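Beta sliding clamp (Borrelia burgdorferi, PDB 6DJ8) probably tethers DNA polymerases and other replication proteins to DNA as a ring-shaped head-to-tail homodimer around the duplex, giving them processivity. Local coordinates at residues 79-84 against 108-113; 88-93 against 97-102. All blocks are in the same frame, centred on the assembly; numbering follows the deposited sequence.

Contact 1. Residues 79-84 against 108-113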
ATOM      1  N   VAL A  79     -12.788  29.089 -12.778  1.00 46.45           N
ATOM      2  CA  VAL A  79     -11.485  29.000 -12.121  1.00 43.24           C
ATOM      3  C   VAL A  79     -10.746  27.773 -12.643  1.00 46.59           C
ATOM      4  O   VAL A  79     -11.308  26.676 -12.686  1.00 44.64           O
ATOM      5  CB  VAL A  79     -11.610  28.915 -10.585  1.00 43.20           C
ATOM      6  CG1 VAL A  79     -10.269  28.601  -9.984  1.00 46.10           C
ATOM      7  CG2 VAL A  79     -12.114  30.235 -10.029  1.00 49.22           C
ATOM      8  N   LEU A  80      -9.490  27.961 -13.041  1.00 38.70           N
ATOM      9  CA  LEU A  80      -8.595  26.860 -13.373  1.00 44.51           C
ATOM     10  C   LEU A  80      -7.635  26.654 -12.207  1.00 47.97           C
ATOM     11  O   LEU A  80      -6.907  27.585 -11.831  1.00 46.03           O
ATOM     12  CB  LEU A  80      -7.828  27.167 -14.654  1.00 43.54           C
ATOM     13  CG  LEU A  80      -6.991  26.053 -15.266  1.00 46.50           C
ATOM     14  CD1 LEU A  80      -7.911  24.965 -15.810  1.00 46.12           C
ATOM     15  CD2 LEU A  80      -6.108  26.623 -16.377  1.00 53.33           C
ATOM     16  N   ILE A  81      -7.638  25.461 -11.622  1.00 43.92           N
ATOM     17  CA  ILE A  81      -6.851  25.216 -10.415  1.00 40.02           C
ATOM     18  C   ILE A  81      -6.248  23.820 -10.461  1.00 41.14           C
ATOM     19  O   ILE A  81      -6.902  22.862 -10.876  1.00 38.15           O
ATOM     20  CB  ILE A  81      -7.692  25.406  -9.139  1.00 39.99           C
ATOM     21  CG1 ILE A  81      -6.864  25.100  -7.878  1.00 40.23           C
ATOM     22  CG2 ILE A  81      -8.920  24.522  -9.153  1.00 37.29           C
ATOM     23  CD1 ILE A  81      -7.601  25.481  -6.635  1.00 33.99           C
ATOM     24  N   ASN A  82      -4.990  23.718 -10.037  1.00 38.38           N
ATOM     25  CA  ASN A  82      -4.301  22.439  -9.925  1.00 41.82           C
ATOM     26  C   ASN A  82      -5.156  21.421  -9.190  1.00 42.60           C
ATOM     27  O   ASN A  82      -5.603  21.672  -8.071  1.00 33.27           O
ATOM     28  CB  ASN A  82      -2.971  22.650  -9.204  1.00 44.20           C
ATOM     29  CG  ASN A  82      -2.243  21.361  -8.956  1.00 43.80           C
ATOM     30  OD1 ASN A  82      -2.289  20.810  -7.849  1.00 42.96           O
ATOM     31  ND2 ASN A  82      -1.586  20.849  -9.991  1.00 44.43           N
ATOM     32  N   ALA A  83      -5.393  20.264  -9.835  1.00 39.48           N
ATOM     33  CA  ALA A  83      -6.365  19.309  -9.308  1.00 38.58           C
ATOM     34  C   ALA A  83      -5.919  18.726  -7.970  1.00 33.13           C
ATOM     35  O   ALA A  83      -6.744  18.519  -7.077  1.00 35.63           O
ATOM     36  CB  ALA A  83      -6.589  18.168 -10.307  1.00 37.32           C
ATOM     37  N   SER A  84      -4.632  18.396  -7.849  1.00 34.63           N
ATOM     38  CA  SER A  84      -4.113  17.774  -6.633  1.00 40.36           C
ATOM     39  C   SER A  84      -4.220  18.721  -5.433  1.00 37.39           C
ATOM     40  O   SER A  84      -4.615  18.310  -4.333  1.00 37.26           O
ATOM     41  CB  SER A  84      -2.663  17.344  -6.879  1.00 40.73           C
ATOM     42  OG  SER A  84      -2.083  16.760  -5.731  1.00 44.04           O
ATOM     43  N   SER A 108      -5.362  35.808  -7.676  1.00 54.72           N
ATOM     44  CA  SER A 108      -5.320  34.467  -8.260  1.00 51.56           C
ATOM     45  C   SER A 108      -5.280  33.397  -7.171  1.00 44.16           C
ATOM     46  O   SER A 108      -4.371  32.574  -7.093  1.00 44.20           O
ATOM     47  CB  SER A 108      -4.135  34.332  -9.215  1.00 47.20           C
ATOM     48  OG  SER A 108      -4.353  35.092 -10.395  1.00 62.00           O
ATOM     49  N   LYS A 109      -6.299  33.438  -6.317  1.00 44.58           N
ATOM     50  CA  LYS A 109      -6.393  32.547  -5.174  1.00 46.22           C
ATOM     51  C   LYS A 109      -7.843  32.168  -4.927  1.00 44.14           C
ATOM     52  O   LYS A 109      -8.762  32.960  -5.153  1.00 43.90           O
ATOM     53  CB  LYS A 109      -5.805  33.177  -3.905  1.00 53.63           C
ATOM     54  CG  LYS A 109      -4.382  32.728  -3.619  1.00 58.21           C
ATOM     55  CD  LYS A 109      -3.580  33.825  -2.959  1.00 60.77           C
ATOM     56  CE  LYS A 109      -2.114  33.426  -2.785  1.00 69.43           C
ATOM     57  NZ  LYS A 109      -1.408  33.254  -4.090  1.00 59.93           N
ATOM     58  N   LEU A 110      -8.025  30.936  -4.501  1.00 40.77           N
ATOM     59  CA  LEU A 110      -9.269  30.461  -3.931  1.00 40.81           C
ATOM     60  C   LEU A 110      -9.108  30.543  -2.419  1.00 42.63           C
ATOM     61  O   LEU A 110      -8.096  30.089  -1.881  1.00 43.77           O
ATOM     62  CB  LEU A 110      -9.530  29.029  -4.378  1.00 39.75           C
ATOM     63  CG  LEU A 110     -10.778  28.757  -5.206  1.00 41.32           C
ATOM     64  CD1 LEU A 110     -10.750  29.590  -6.447  1.00 44.38           C
ATOM     65  CD2 LEU A 110     -10.782  27.277  -5.571  1.00 37.75           C
ATOM     66  N   GLU A 111     -10.051  31.185  -1.746  1.00 39.18           N
ATOM     67  CA  GLU A 111     -10.039  31.277  -0.295  1.00 41.56           C
ATOM     68  C   GLU A 111     -11.177  30.391   0.171  1.00 43.38           C
ATOM     69  O   GLU A 111     -12.322  30.566  -0.262  1.00 41.93           O
ATOM     70  CB  GLU A 111     -10.228  32.716   0.175  1.00 45.58           C
ATOM     71  CG  GLU A 111      -9.453  33.727  -0.662  1.00 47.66           C
ATOM     72  CD  GLU A 111      -8.330  34.390   0.101  1.00 58.04           C
ATOM     73  OE1 GLU A 111      -8.125  34.048   1.286  1.00 59.99           O
ATOM     74  OE2 GLU A 111      -7.651  35.260  -0.484  1.00 58.49           O
ATOM     75  N   ILE A 112     -10.866  29.440   1.044  1.00 41.92           N
ATOM     76  CA  ILE A 112     -11.820  28.424   1.451  1.00 36.88           C
ATOM     77  C   ILE A 112     -11.989  28.502   2.957  1.00 42.54           C
ATOM     78  O   ILE A 112     -11.003  28.611   3.703  1.00 39.47           O
ATOM     79  CB  ILE A 112     -11.358  27.024   1.013  1.00 41.16           C
ATOM     80  CG1 ILE A 112     -10.978  27.053  -0.473  1.00 38.71           C
ATOM     81  CG2 ILE A 112     -12.423  25.997   1.308  1.00 34.31           C
ATOM     82  CD1 ILE A 112     -10.681  25.671  -1.088  1.00 44.15           C
ATOM     83  N   MET A 113     -13.237  28.460   3.395  1.00 35.10           N
ATOM     84  CA  MET A 113     -13.569  28.499   4.801  1.00 44.38           C
ATOM     85  C   MET A 113     -14.744  27.563   4.991  1.00 41.02           C
ATOM     86  O   MET A 113     -15.463  27.239   4.036  1.00 42.02           O
ATOM     87  CB  MET A 113     -13.897  29.934   5.259  1.00 39.52           C
ATOM     88  CG  MET A 113     -15.076  30.550   4.500  1.00 52.17           C
ATOM     89  SD  MET A 113     -14.801  32.271   3.995  1.00 72.67           S
ATOM     90  CE  MET A 113     -13.357  32.066   2.946  1.00 55.48           C
TER
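Val79 and Ile81 meet Leu110 across the interior of the N-terminal domain, where the two antiparallel sheets of its DNA-polymerase-processivity fold close on a common core. Strand 77-82 pairs with strand 44-50 in one sheet, and strand 109-114 belongs to the other. The backbones stay well apart, with 8.6 Å between Val79 CA and Leu110 CA, and the meeting is wholly apolar.

The fork of Leu110 is shared between two neighbours on the facing strand. Its CD1 lies 3.7 Å from Val79 CG1, while its CD2 lies 3.8 Å from Ile81 CD1. Ile81 reaches that far because its chain is fully extended: CG1 is anti to the backbone N (chi1 178°), and the second torsion carries CD1 straight on. Leu110 has a less relaxed shape, with chi1 of -118° about halfway between two staggered positions. Phe103 extends the apolar cluster, touching both Val79 and Leu110.

Polar interactions hold the ends and the other face. Strand 77-82 runs directly into helix 83-92, and Asn82 is the N-cap, its OD1 taking the backbone N-H of Asn85. Ser108 and Lys109 form a G1 beta bulge opposite Asn104 as the chain turns into strand 109-114. Beyond it, Lys109 NZ bonds to Thr322 O of the second subunit, and Glu111 OE1 is hydrogen-bonded to His126 NE2. Back in the core, both methyls of Val79 embrace one leucine methyl, with Val79 CG2 3.9 Å from Leu110 CD1.

Contact 2. Residues 88-93 against 97-102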
ATOM      1  N   ASP A  88      -6.619  18.293  -2.154  1.00 33.56           N
ATOM      2  CA  ASP A  88      -6.053  18.349  -0.808  1.00 35.09           C
ATOM      3  C   ASP A  88      -6.805  19.346   0.060  1.00 32.33           C
ATOM      4  O   ASP A  88      -7.128  19.053   1.221  1.00 35.02           O
ATOM      5  CB  ASP A  88      -4.573  18.704  -0.886  1.00 32.90           C
ATOM      6  CG  ASP A  88      -3.725  17.530  -1.333  1.00 37.42           C
ATOM      7  OD1 ASP A  88      -4.257  16.404  -1.386  1.00 38.95           O
ATOM      8  OD2 ASP A  88      -2.536  17.732  -1.644  1.00 43.48           O
ATOM      9  N   ALA A  89      -7.137  20.513  -0.504  1.00 32.73           N
ATOM     10  CA  ALA A  89      -7.870  21.530   0.244  1.00 30.50           C
ATOM     11  C   ALA A  89      -9.183  20.977   0.770  1.00 34.73           C
ATOM     12  O   ALA A  89      -9.519  21.134   1.951  1.00 31.27           O
ATOM     13  CB  ALA A  89      -8.110  22.755  -0.645  1.00 30.40           C
ATOM     14  N   VAL A  90      -9.946  20.324  -0.101  1.00 30.59           N
ATOM     15  CA  VAL A  90     -11.248  19.820   0.298  1.00 31.15           C
ATOM     16  C   VAL A  90     -11.107  18.660   1.297  1.00 32.37           C
ATOM     17  O   VAL A  90     -11.919  18.515   2.218  1.00 37.90           O
ATOM     18  CB  VAL A  90     -12.030  19.437  -0.978  1.00 39.44           C
ATOM     19  CG1 VAL A  90     -13.249  18.632  -0.648  1.00 41.10           C
ATOM     20  CG2 VAL A  90     -12.373  20.724  -1.776  1.00 33.21           C
ATOM     21  N   LYS A  91     -10.093  17.810   1.126  1.00 34.75           N
ATOM     22  CA  LYS A  91      -9.818  16.803   2.151  1.00 34.10           C
ATOM     23  C   LYS A  91      -9.441  17.474   3.468  1.00 33.37           C
ATOM     24  O   LYS A  91      -9.849  17.032   4.555  1.00 32.18           O
ATOM     25  CB  LYS A  91      -8.686  15.872   1.708  1.00 37.14           C
ATOM     26  CG  LYS A  91      -9.160  14.642   0.935  1.00 49.43           C
ATOM     27  CD  LYS A  91      -8.041  13.644   0.613  1.00 56.92           C
ATOM     28  CE  LYS A  91      -7.650  12.752   1.815  1.00 64.80           C
ATOM     29  NZ  LYS A  91      -7.012  13.427   2.983  1.00 68.93           N
ATOM     30  N   ALA A  92      -8.648  18.540   3.385  1.00 31.67           N
ATOM     31  CA  ALA A  92      -8.232  19.235   4.600  1.00 34.23           C
ATOM     32  C   ALA A  92      -9.442  19.710   5.386  1.00 35.10           C
ATOM     33  O   ALA A  92      -9.433  19.677   6.618  1.00 36.34           O
ATOM     34  CB  ALA A  92      -7.318  20.411   4.235  1.00 28.50           C
ATOM     35  N   PHE A  93     -10.516  20.093   4.691  1.00 33.94           N
ATOM     36  CA  PHE A  93     -11.724  20.602   5.318  1.00 33.92           C
ATOM     37  C   PHE A  93     -12.858  19.570   5.370  1.00 36.52           C
ATOM     38  O   PHE A  93     -14.021  19.949   5.521  1.00 33.58           O
ATOM     39  CB  PHE A  93     -12.167  21.882   4.595  1.00 34.08           C
ATOM     40  CG  PHE A  93     -11.562  23.154   5.189  1.00 36.86           C
ATOM     41  CD1 PHE A  93     -10.541  23.084   6.131  1.00 35.26           C
ATOM     42  CD2 PHE A  93     -12.024  24.411   4.809  1.00 39.07           C
ATOM     43  CE1 PHE A  93      -9.990  24.247   6.689  1.00 36.48           C
ATOM     44  CE2 PHE A  93     -11.479  25.586   5.364  1.00 38.87           C
ATOM     45  CZ  PHE A  93     -10.456  25.502   6.307  1.00 35.08           C
ATOM     46  N   LYS A  97     -19.394  20.028   7.072  1.00 40.64           N
ATOM     47  CA  LYS A  97     -20.425  19.477   6.198  1.00 42.02           C
ATOM     48  C   LYS A  97     -20.503  20.255   4.882  1.00 43.70           C
ATOM     49  O   LYS A  97     -20.654  19.661   3.808  1.00 42.79           O
ATOM     50  CB  LYS A  97     -21.771  19.486   6.925  1.00 48.56           C
ATOM     51  CG  LYS A  97     -22.942  19.067   6.057  1.00 55.38           C
ATOM     52  CD  LYS A  97     -23.327  17.608   6.263  1.00 63.32           C
ATOM     53  CE  LYS A  97     -24.226  17.108   5.127  1.00 63.14           C
ATOM     54  NZ  LYS A  97     -25.344  18.056   4.851  1.00 64.47           N
ATOM     55  N   LYS A  98     -20.354  21.578   4.948  1.00 35.67           N
ATOM     56  CA  LYS A  98     -20.391  22.467   3.793  1.00 43.07           C
ATOM     57  C   LYS A  98     -19.208  23.420   3.839  1.00 42.38           C
ATOM     58  O   LYS A  98     -18.786  23.855   4.919  1.00 41.31           O
ATOM     59  CB  LYS A  98     -21.683  23.295   3.778  1.00 42.60           C
ATOM     60  CG  LYS A  98     -22.943  22.462   3.715  1.00 48.92           C
ATOM     61  CD  LYS A  98     -24.188  23.312   3.525  1.00 54.28           C
ATOM     62  CE  LYS A  98     -25.396  22.416   3.256  1.00 59.79           C
ATOM     63  NZ  LYS A  98     -26.662  23.178   3.045  1.00 63.66           N
ATOM     64  N   ILE A  99     -18.701  23.796   2.663  1.00 35.58           N
ATOM     65  CA  ILE A  99     -17.634  24.792   2.618  1.00 35.89           C
ATOM     66  C   ILE A  99     -18.029  25.938   1.695  1.00 40.65           C
ATOM     67  O   ILE A  99     -18.822  25.775   0.761  1.00 34.81           O
ATOM     68  CB  ILE A  99     -16.282  24.195   2.178  1.00 35.26           C
ATOM     69  CG1 ILE A  99     -16.454  23.357   0.897  1.00 34.84           C
ATOM     70  CG2 ILE A  99     -15.683  23.345   3.280  1.00 33.92           C
ATOM     71  CD1 ILE A  99     -15.130  22.960   0.302  1.00 36.66           C
ATOM     72  N   LYS A 100     -17.467  27.111   1.974  1.00 35.69           N
ATOM     73  CA  LYS A 100     -17.633  28.293   1.145  1.00 37.86           C
ATOM     74  C   LYS A 100     -16.315  28.503   0.416  1.00 38.32           C
ATOM     75  O   LYS A 100     -15.258  28.603   1.050  1.00 40.24           O
ATOM     76  CB  LYS A 100     -18.007  29.515   1.995  1.00 44.48           C
ATOM     77  CG  LYS A 100     -18.276  30.802   1.202  1.00 46.65           C
ATOM     78  CD  LYS A 100     -18.844  31.921   2.112  1.00 52.50           C
ATOM     79  CE  LYS A 100     -19.168  33.192   1.321  1.00 54.42           C
ATOM     80  NZ  LYS A 100     -19.549  34.357   2.191  1.00 54.29           N
ATOM     81  N   ILE A 101     -16.369  28.549  -0.909  1.00 33.10           N
ATOM     82  CA  ILE A 101     -15.181  28.714  -1.731  1.00 36.12           C
ATOM     83  C   ILE A 101     -15.280  30.076  -2.399  1.00 42.33           C
ATOM     84  O   ILE A 101     -16.222  30.333  -3.149  1.00 38.44           O
ATOM     85  CB  ILE A 101     -15.059  27.582  -2.755  1.00 41.53           C
ATOM     86  CG1 ILE A 101     -14.903  26.243  -2.002  1.00 40.24           C
ATOM     87  CG2 ILE A 101     -13.909  27.850  -3.697  1.00 41.23           C
ATOM     88  CD1 ILE A 101     -14.869  24.990  -2.891  1.00 36.12           C
ATOM     89  N   VAL A 102     -14.313  30.945  -2.121  1.00 45.54           N
ATOM     90  CA  VAL A 102     -14.312  32.326  -2.580  1.00 42.87           C
ATOM     91  C   VAL A 102     -13.210  32.458  -3.614  1.00 40.42           C
ATOM     92  O   VAL A 102     -12.090  31.990  -3.391  1.00 43.29           O
ATOM     93  CB  VAL A 102     -14.085  33.310  -1.416  1.00 41.37           C
ATOM     94  CG1 VAL A 102     -14.046  34.747  -1.934  1.00 41.78           C
ATOM     95  CG2 VAL A 102     -15.157  33.147  -0.355  1.00 41.27           C
TER
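Chi1 of Ile99, at 49°, sets CG1 between the backbone N and the carbonyl carbon and leaves CG2 beside the N, facing Phe93; an extended chi2 then carries CD1 across to Val90 of the helix. This is helix-on-sheet packing in the N-terminal domain, with helix 83-92 lying on strand 98-104 after a short connection.

Each branch of the isoleucine has its own partner. CD1 comes to 4.1 Å from Val90 CG2, the two side chains crossing at about a right angle. Met23 and Ile26 of helix 19-29 pack on Val90 too, bringing the neighbouring helix into the same core.

Ala92 N donates to Asp88 O at 2.7 Å, and Phe93 N still reaches Ala89 O at 3.1 Å, though Phe93 is the first residue to leave helical phi/psi. The helix end also serves the dimer: Ala92 O accepts a hydrogen bond from Arg293 NH2 of the second subunit. On the inner side Ile99 CG2 lies at the edge of the Phe93 ring, near its plane, 4.0 Å from Phe93 CB and 4.1 Å from Phe93 CD2.

In the fold
Contacts 1 and 2 lie in one continuous core, their centres about 10 Å apart and both about 28 Å from the centre of the chain. Helix 83-92 links them: it starts within 79-84 and its last turn lies in 88-93. Their other segments, 97-102 and 108-113, are adjacent antiparallel strands of one sheet, probably bonded from Glu111 N to Val102 O (2.7 Å) and from Lys100 N to Met113 O (2.9 Å). Side chains join them as well, with Leu110 CG of contact 1 lying 3.6 Å from Ile101 CG2 of contact 2. Both sites also reach the second subunit, through Lys109 in contact 1 and Ala92 in contact 2, which places this core beside the dimer interface of the ring.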